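Local coordinates for protein 2-dehydropantoate 2-reductase (Enterococcus faecium, PDB 3WFI) that acts as a D-mandelate dehydrogenase that uses NAD(H), with a Rossmann-fold domain, and belongs to the ketopantoate reductase family, at residues B[195-200]-B[215-220]; B[183-188]-B[279-284]; B[263-266]-B[271-274]. One frame throughout, in Å; residues are numbered along the deposited sequence.

Contact 1 (B[195-200]-B[215-220]); sequences NGLCTI and HKMVAT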
loop_
_atom_site.group_PDB
_atom_site.type_symbol
_atom_site.label_atom_id
_atom_site.label_comp_id
_atom_site.label_asym_id
_atom_site.label_seq_id
_atom_site.Cartn_x
_atom_site.Cartn_y
_atom_site.Cartn_z
ATOM N N ASN B 195 5.836 -1.215 -11.613
ATOM C CA ASN B 195 6.828 -0.365 -10.961
ATOM C C ASN B 195 6.638 -0.260 -9.442
ATOM O O ASN B 195 7.517 -0.664 -8.678
ATOM C CB ASN B 195 6.834 1.031 -11.577
ATOM C CG ASN B 195 7.682 1.115 -12.836
ATOM O OD1 ASN B 195 8.810 0.590 -12.886
ATOM N ND2 ASN B 195 7.154 1.780 -13.854
ATOM N N GLY B 196 5.514 0.317 -9.016
ATOM C CA GLY B 196 5.225 0.492 -7.589
ATOM C C GLY B 196 5.181 -0.784 -6.779
ATOM O O GLY B 196 5.767 -0.848 -5.688
ATOM N N LEU B 197 4.493 -1.803 -7.299
ATOM C CA LEU B 197 4.337 -3.073 -6.576
ATOM C C LEU B 197 5.655 -3.793 -6.393
ATOM O O LEU B 197 5.943 -4.296 -5.303
ATOM C CB LEU B 197 3.317 -3.990 -7.279
ATOM C CG LEU B 197 1.886 -3.466 -7.319
ATOM C CD1 LEU B 197 1.011 -4.350 -8.187
ATOM C CD2 LEU B 197 1.280 -3.312 -5.916
ATOM N N CYS B 198 6.487 -3.827 -7.440
ATOM C CA CYS B 198 7.797 -4.500 -7.328
ATOM C C CYS B 198 8.712 -3.740 -6.383
ATOM O O CYS B 198 9.448 -4.346 -5.599
ATOM C CB CYS B 198 8.479 -4.611 -8.686
ATOM S SG CYS B 198 7.714 -5.813 -9.762
ATOM N N THR B 199 8.648 -2.411 -6.465
ATOM C CA THR B 199 9.450 -1.546 -5.614
ATOM C C THR B 199 9.107 -1.737 -4.140
ATOM O O THR B 199 10.000 -1.918 -3.308
ATOM C CB THR B 199 9.276 -0.073 -6.014
ATOM O OG1 THR B 199 9.770 0.107 -7.348
ATOM C CG2 THR B 199 10.049 0.833 -5.077
ATOM N N ILE B 200 7.820 -1.771 -3.827
ATOM C CA ILE B 200 7.389 -1.934 -2.436
ATOM C C ILE B 200 7.580 -3.361 -1.904
ATOM O O ILE B 200 8.000 -3.536 -0.769
ATOM C CB ILE B 200 5.915 -1.502 -2.242
ATOM C CG1 ILE B 200 5.786 -0.012 -2.489
ATOM C CG2 ILE B 200 5.433 -1.795 -0.836
ATOM C CD1 ILE B 200 6.496 0.828 -1.465
ATOM N N HIS B 215 -2.981 -10.406 -8.966
ATOM C CA HIS B 215 -4.050 -10.167 -9.926
ATOM C C HIS B 215 -5.049 -9.147 -9.385
ATOM O O HIS B 215 -5.423 -8.216 -10.079
ATOM C CB HIS B 215 -4.767 -11.464 -10.320
ATOM C CG HIS B 215 -5.991 -11.223 -11.143
ATOM N ND1 HIS B 215 -5.927 -10.842 -12.464
ATOM C CD2 HIS B 215 -7.305 -11.279 -10.830
ATOM C CE1 HIS B 215 -7.151 -10.670 -12.930
ATOM N NE2 HIS B 215 -8.005 -10.921 -11.957
ATOM N N LYS B 216 -5.453 -9.323 -8.129
ATOM C CA LYS B 216 -6.373 -8.405 -7.509
ATOM C C LYS B 216 -5.793 -6.983 -7.471
ATOM O O LYS B 216 -6.495 -6.011 -7.747
ATOM C CB LYS B 216 -6.754 -8.878 -6.113
ATOM C CG LYS B 216 -7.520 -7.849 -5.289
ATOM C CD LYS B 216 -8.883 -7.518 -5.902
ATOM C CE LYS B 216 -9.788 -6.788 -4.913
ATOM N NZ LYS B 216 -9.151 -5.559 -4.391
ATOM N N MET B 217 -4.528 -6.860 -7.117
ATOM C CA MET B 217 -3.926 -5.523 -6.972
ATOM C C MET B 217 -3.804 -4.833 -8.337
ATOM O O MET B 217 -4.121 -3.655 -8.482
ATOM C CB MET B 217 -2.569 -5.630 -6.284
ATOM C CG MET B 217 -2.688 -6.054 -4.826
ATOM S SD MET B 217 -1.127 -6.044 -3.913
ATOM C CE MET B 217 -0.261 -7.409 -4.718
ATOM N N VAL B 218 -3.365 -5.592 -9.331
ATOM C CA VAL B 218 -3.270 -5.091 -10.698
ATOM C C VAL B 218 -4.665 -4.688 -11.208
ATOM O O VAL B 218 -4.834 -3.596 -11.730
ATOM C CB VAL B 218 -2.588 -6.126 -11.642
ATOM C CG1 VAL B 218 -2.748 -5.736 -13.114
ATOM C CG2 VAL B 218 -1.112 -6.263 -11.286
ATOM N N ALA B 219 -5.654 -5.565 -11.035
ATOM C CA ALA B 219 -6.999 -5.311 -11.537
ATOM C C ALA B 219 -7.602 -4.071 -10.924
ATOM O O ALA B 219 -8.246 -3.272 -11.623
ATOM C CB ALA B 219 -7.906 -6.504 -11.291
ATOM N N THR B 220 -7.402 -3.905 -9.614
ATOM C CA THR B 220 -7.948 -2.753 -8.914
ATOM C C THR B 220 -7.321 -1.463 -9.438
ATOM O O THR B 220 -8.030 -0.475 -9.677
ATOM C CB THR B 220 -7.733 -2.876 -7.386
ATOM O OG1 THR B 220 -8.325 -4.091 -6.917
ATOM C CG2 THR B 220 -8.362 -1.722 -6.641
#
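Leu197 and Met217 mark the point where the two helical segments come nearest, their CA atoms 8.6 Å apart. Backbones at that spacing meet only through side chains, and the buried area, 117 Å² over both segments, is correspondingly modest. Leu197 supplies one whole side of the contact. Its CG lies anti to the carbonyl carbon (chi1 -64°), which extends the isobutyl group toward the second helix, and its two methyls part there. CD2 meets Met217 SD at 4.2 Å, whereas CD1 meets Val218 CG2, also at 4.2 Å. Met217 has its CG beside the backbone N (chi1 -68°), which helps bring SD to the leucine, and the two side chains cross at a slant. Both helices, 194-201 and 214-231, belong to the all-helical C-terminal domain of the ketopantoate reductase family, here on the face where the dimer forms: Phe297 of the second subunit packs on Leu197, and Glu300 of that subunit packs on Met217. Each helix also carries a threonine turned back on its own backbone. Thr199 OG1 reaches Asn195 O at 2.7 Å, from the face of the carbonyl opposite to Thr199 N. Thr220 OG1 binds Lys216 O in the same two-sided manner at 2.8 Å. Lys216 NZ in turn donates to Thr220 OG1 at 3.0 Å and forms a salt bridge with Glu300 of the second subunit.

Contact 2 (B[183-188]-B[279-284]); sequences SIYRKA and GAISRK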
loop_
_atom_site.group_PDB
_atom_site.type_symbol
_atom_site.label_atom_id
_atom_site.label_comp_id
_atom_site.label_asym_id
_atom_site.label_seq_id
_atom_site.Cartn_x
_atom_site.Cartn_y
_atom_site.Cartn_z
ATOM N N SER B 183 -3.211 4.257 -26.244
ATOM C CA SER B 183 -2.028 3.426 -26.063
ATOM C C SER B 183 -1.139 3.977 -24.951
ATOM O O SER B 183 -0.480 3.212 -24.241
ATOM C CB SER B 183 -1.245 3.234 -27.379
ATOM O OG SER B 183 -0.100 4.051 -27.404
ATOM N N ILE B 184 -1.162 5.299 -24.767
ATOM C CA ILE B 184 -0.442 5.947 -23.675
ATOM C C ILE B 184 -1.084 5.560 -22.312
ATOM O O ILE B 184 -0.379 5.320 -21.324
ATOM C CB ILE B 184 -0.423 7.505 -23.819
ATOM C CG1 ILE B 184 0.332 8.030 -25.049
ATOM C CG2 ILE B 184 0.119 8.183 -22.557
ATOM C CD1 ILE B 184 1.041 7.054 -25.952
ATOM N N TYR B 185 -2.416 5.516 -22.250
ATOM C CA TYR B 185 -3.100 5.062 -21.023
ATOM C C TYR B 185 -2.809 3.597 -20.741
ATOM O O TYR B 185 -2.529 3.239 -19.612
ATOM C CB TYR B 185 -4.607 5.319 -21.076
ATOM C CG TYR B 185 -5.071 6.526 -20.264
ATOM C CD1 TYR B 185 -5.485 7.699 -20.888
ATOM C CD2 TYR B 185 -5.143 6.470 -18.859
ATOM C CE1 TYR B 185 -5.929 8.792 -20.130
ATOM C CE2 TYR B 185 -5.582 7.550 -18.097
ATOM C CZ TYR B 185 -5.980 8.702 -18.722
ATOM O OH TYR B 185 -6.406 9.735 -17.909
ATOM N N ARG B 186 -2.819 2.768 -21.781
ATOM C CA ARG B 186 -2.531 1.336 -21.634
ATOM C C ARG B 186 -1.117 1.103 -21.118
ATOM O O ARG B 186 -0.895 0.309 -20.200
ATOM C CB ARG B 186 -2.720 0.630 -22.986
ATOM C CG ARG B 186 -2.421 -0.865 -23.003
ATOM C CD ARG B 186 -3.055 -1.456 -24.258
ATOM N NE ARG B 186 -2.753 -2.860 -24.512
ATOM C CZ ARG B 186 -1.646 -3.311 -25.094
ATOM N NH1 ARG B 186 -0.659 -2.480 -25.426
ATOM N NH2 ARG B 186 -1.512 -4.617 -25.316
ATOM N N LYS B 187 -0.147 1.797 -21.706
ATOM C CA LYS B 187 1.214 1.744 -21.201
ATOM C C LYS B 187 1.306 2.245 -19.740
ATOM O O LYS B 187 2.058 1.699 -18.937
ATOM C CB LYS B 187 2.143 2.552 -22.110
ATOM C CG LYS B 187 3.578 2.691 -21.610
ATOM C CD LYS B 187 4.228 1.338 -21.356
ATOM C CE LYS B 187 5.701 1.484 -20.984
ATOM N NZ LYS B 187 6.181 0.313 -20.188
ATOM N N ALA B 188 0.590 3.312 -19.409
ATOM C CA ALA B 188 0.671 3.864 -18.044
ATOM C C ALA B 188 0.126 2.892 -17.007
ATOM O O ALA B 188 0.596 2.886 -15.856
ATOM C CB ALA B 188 -0.045 5.208 -17.949
ATOM N N GLY B 279 0.419 8.989 -9.225
ATOM C CA GLY B 279 0.091 10.326 -8.713
ATOM C C GLY B 279 -0.739 11.134 -9.683
ATOM O O GLY B 279 -1.606 11.912 -9.281
ATOM N N ALA B 280 -0.478 10.941 -10.975
ATOM C CA ALA B 280 -1.204 11.661 -12.020
ATOM C C ALA B 280 -2.648 11.205 -12.029
ATOM O O ALA B 280 -3.563 12.011 -12.173
ATOM C CB ALA B 280 -0.534 11.424 -13.378
ATOM N N ILE B 281 -2.851 9.900 -11.838
ATOM C CA ILE B 281 -4.202 9.341 -11.730
ATOM C C ILE B 281 -4.898 9.833 -10.449
ATOM O O ILE B 281 -6.097 10.158 -10.480
ATOM C CB ILE B 281 -4.173 7.800 -11.812
ATOM C CG1 ILE B 281 -3.634 7.345 -13.179
ATOM C CG2 ILE B 281 -5.545 7.197 -11.540
ATOM C CD1 ILE B 281 -4.316 7.976 -14.374
ATOM N N SER B 282 -4.156 9.915 -9.342
ATOM C CA SER B 282 -4.712 10.477 -8.099
ATOM C C SER B 282 -5.176 11.919 -8.296
ATOM O O SER B 282 -6.262 12.279 -7.881
ATOM C CB SER B 282 -3.693 10.421 -6.967
ATOM O OG SER B 282 -3.388 9.069 -6.632
ATOM N N ARG B 283 -4.345 12.729 -8.952
ATOM C CA ARG B 283 -4.691 14.131 -9.216
ATOM C C ARG B 283 -5.943 14.295 -10.084
ATOM O O ARG B 283 -6.841 15.074 -9.744
ATOM C CB ARG B 283 -3.491 14.875 -9.811
ATOM C CG ARG B 283 -2.462 15.230 -8.750
ATOM C CD ARG B 283 -1.389 16.182 -9.273
ATOM N NE ARG B 283 -0.635 15.666 -10.415
ATOM C CZ ARG B 283 0.308 14.731 -10.354
ATOM N NH1 ARG B 283 0.631 14.145 -9.196
ATOM N NH2 ARG B 283 0.936 14.376 -11.470
ATOM N N LYS B 284 -6.014 13.556 -11.182
ATOM C CA LYS B 284 -7.207 13.541 -12.036
ATOM C C LYS B 284 -8.438 13.040 -11.277
ATOM O O LYS B 284 -9.546 13.584 -11.427
ATOM C CB LYS B 284 -6.984 12.650 -13.265
ATOM C CG LYS B 284 -6.038 13.205 -14.322
ATOM C CD LYS B 284 -5.717 12.134 -15.360
ATOM C CE LYS B 284 -4.646 12.568 -16.358
ATOM N NZ LYS B 284 -5.115 13.713 -17.172
#
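Tyr185 lays the CE2 corner of its ring against Ile281, with CE2 4.0 Å from Ile281 CD1. The methyl approaches the ring obliquely, and the two side chains cross at a slant. Ile281 brings CD1 forward because CG1 stands beside the backbone N (chi1 -63°) and carries the terminal methyl off the helix toward the ring. The phenol end of Tyr185 meets Lys284, whose side chain comes from the opposite direction: Tyr185 OH lies 3.6 Å from Lys284 CD and 3.7 Å from Lys284 CE, so the hydroxyl abuts the methylenes and not the ammonium group. Lys284 runs extended until its last torsion, where a bend (chi4 -64°) turns NZ aside, leaving it 4.2 Å from Tyr185 OH. The area buried between the segments is 99 Å², nearly all of it contributed by these three side chains. The contact joins helix 180-191 to helix 278-288 in the C-terminal helical domain. Val228 of helix 214-231 packs on both Tyr185 and Lys284, and Ile107 covers Tyr185 from a loop of the nucleotide-binding domain. The polar ends are satisfied beyond the two segments, with Glu232 serving both: Tyr185 OH is hydrogen-bonded to Glu232, and Lys284 NZ forms salt bridges with Glu110, Asp111 and Glu232. With three carboxylates around it, the ammonium of the buried Lys284 is probably stabilised in its charged form, and through Glu110 and Asp111 the contact ties the helical domain to the Rossmann domain.

Contact 3 (B[263-266]-B[271-274]); sequences QDLI and LTEI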
loop_
_atom_site.group_PDB
_atom_site.type_symbol
_atom_site.label_atom_id
_atom_site.label_comp_id
_atom_site.label_asym_id
_atom_site.label_seq_id
_atom_site.Cartn_x
_atom_site.Cartn_y
_atom_site.Cartn_z
ATOM N N GLN B 263 14.811 -0.055 -10.080
ATOM C CA GLN B 263 16.186 0.356 -10.393
ATOM C C GLN B 263 16.477 1.748 -9.850
ATOM O O GLN B 263 17.511 1.969 -9.238
ATOM C CB GLN B 263 16.437 0.314 -11.906
ATOM C CG GLN B 263 16.270 -1.080 -12.477
ATOM C CD GLN B 263 16.631 -1.190 -13.936
ATOM O OE1 GLN B 263 16.913 -0.193 -14.608
ATOM N NE2 GLN B 263 16.624 -2.417 -14.438
ATOM N N ASP B 264 15.555 2.682 -10.055
ATOM C CA ASP B 264 15.727 4.043 -9.547
ATOM C C ASP B 264 15.910 4.066 -8.028
ATOM O O ASP B 264 16.880 4.614 -7.512
ATOM C CB ASP B 264 14.524 4.918 -9.906
ATOM C CG ASP B 264 14.461 5.275 -11.390
ATOM O OD1 ASP B 264 15.477 5.098 -12.112
ATOM O OD2 ASP B 264 13.384 5.771 -11.816
ATOM N N LEU B 265 14.989 3.443 -7.310
ATOM C CA LEU B 265 14.957 3.579 -5.862
ATOM C C LEU B 265 15.878 2.594 -5.149
ATOM O O LEU B 265 16.763 3.002 -4.409
ATOM C CB LEU B 265 13.529 3.415 -5.335
ATOM C CG LEU B 265 13.341 3.627 -3.823
ATOM C CD1 LEU B 265 14.012 4.903 -3.355
ATOM C CD2 LEU B 265 11.859 3.647 -3.470
ATOM N N ILE B 266 15.646 1.307 -5.367
ATOM C CA ILE B 266 16.309 0.263 -4.583
ATOM C C ILE B 266 17.791 0.166 -4.949
ATOM O O ILE B 266 18.642 0.039 -4.063
ATOM C CB ILE B 266 15.637 -1.106 -4.776
ATOM C CG1 ILE B 266 14.138 -1.038 -4.448
ATOM C CG2 ILE B 266 16.334 -2.178 -3.937
ATOM C CD1 ILE B 266 13.805 -0.512 -3.070
ATOM N N LEU B 271 15.098 9.312 -6.321
ATOM C CA LEU B 271 13.663 9.529 -6.285
ATOM C C LEU B 271 12.990 8.902 -7.503
ATOM O O LEU B 271 13.554 8.891 -8.607
ATOM C CB LEU B 271 13.338 11.027 -6.224
ATOM C CG LEU B 271 13.663 11.707 -4.896
ATOM C CD1 LEU B 271 13.595 13.226 -5.025
ATOM C CD2 LEU B 271 12.718 11.240 -3.790
ATOM N N THR B 272 11.785 8.389 -7.296
ATOM C CA THR B 272 11.016 7.767 -8.355
ATOM C C THR B 272 10.114 8.771 -9.067
ATOM O O THR B 272 9.887 9.874 -8.588
ATOM C CB THR B 272 10.134 6.618 -7.802
ATOM O OG1 THR B 272 9.080 7.163 -6.998
ATOM C CG2 THR B 272 10.971 5.628 -6.964
ATOM N N GLU B 273 9.602 8.349 -10.216
ATOM C CA GLU B 273 8.618 9.099 -10.980
ATOM C C GLU B 273 7.186 8.798 -10.548
ATOM O O GLU B 273 6.257 9.075 -11.302
ATOM C CB GLU B 273 8.723 8.741 -12.453
ATOM C CG GLU B 273 10.026 9.150 -13.072
ATOM C CD GLU B 273 9.970 9.019 -14.579
ATOM O OE1 GLU B 273 9.421 7.992 -15.048
ATOM O OE2 GLU B 273 10.424 9.954 -15.260
ATOM N N ILE B 274 7.005 8.277 -9.334
ATOM C CA ILE B 274 5.682 7.838 -8.879
ATOM C C ILE B 274 4.611 8.950 -8.998
ATOM O O ILE B 274 3.459 8.670 -9.367
ATOM C CB ILE B 274 5.748 7.233 -7.455
ATOM C CG1 ILE B 274 4.447 6.520 -7.089
ATOM C CG2 ILE B 274 6.074 8.294 -6.423
ATOM C CD1 ILE B 274 4.207 5.225 -7.826
HETATM O O HOH W 1 10.716 5.707 -11.057
#
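Leu265 and Thr272 form the apolar touch, Thr272 CG2 resting 3.8 Å from Leu265 CB and 4.1 Å from Leu265 CD2, with the side chains slanting across one another. Beside it Asp264 CB faces the backbone of the returning chain, 4.3 Å from Leu271 O. The CA atoms of Asp264 and Thr272, like those of Leu265 and Leu271, are 6.1 Å apart, evidence that the loop folds back close alongside the helix. A water bridges the polar side: it donates to Asp264 OD2 at 2.8 Å and accepts from Glu273 N at 3.0 Å, so one molecule links the carboxylate to the loop backbone. The threonine is held by its hydroxyl. With chi1 at 70°, Thr272 OG1 sits between the backbone N and the carbonyl carbon, where it accepts a weak bond from Ile274 N (3.3 Å), as in an ST turn, while CG2 is left to meet the leucine. Glu306 of helix 293-308 hydrogen-bonds Thr272 OG1 from outside, and Arg270 forms a salt bridge with Asp264 OD1. That arginine probably offsets the like charges of Asp264 OD2 and Glu273 OE1, which lie 5.6 Å apart. Arg270 and Glu273 belong to the NAD(+) site observed for this protein, although this chain binds no coenzyme; the end of helix 260-267, with a wider pi-type turn at 263-266, and the loop turning back alongside place these C-terminal-domain residues there.

Overall arrangement
Past the Rossmann domain, the chain enters helix 180-191, which opens contact 2 and leaves it unclosed until helix 278-288, some 90 residues later. Within that long loop the other two contacts follow in series. Contact 1 closes first, joining helix 194-201 to helix 214-231 at the dimer face. Contact 3 then closes the short turn from the end of helix 260-267 into the loop that follows. Contacts 1 and 3 touch where Thr199 CG2 packs on Leu265 CD2 at 3.7 Å. Contact 3 leads into contact 2 through a probable hydrogen bond from Gly279 N to Ile274 O. Contacts 1 and 2, centres 14 Å apart, do not touch.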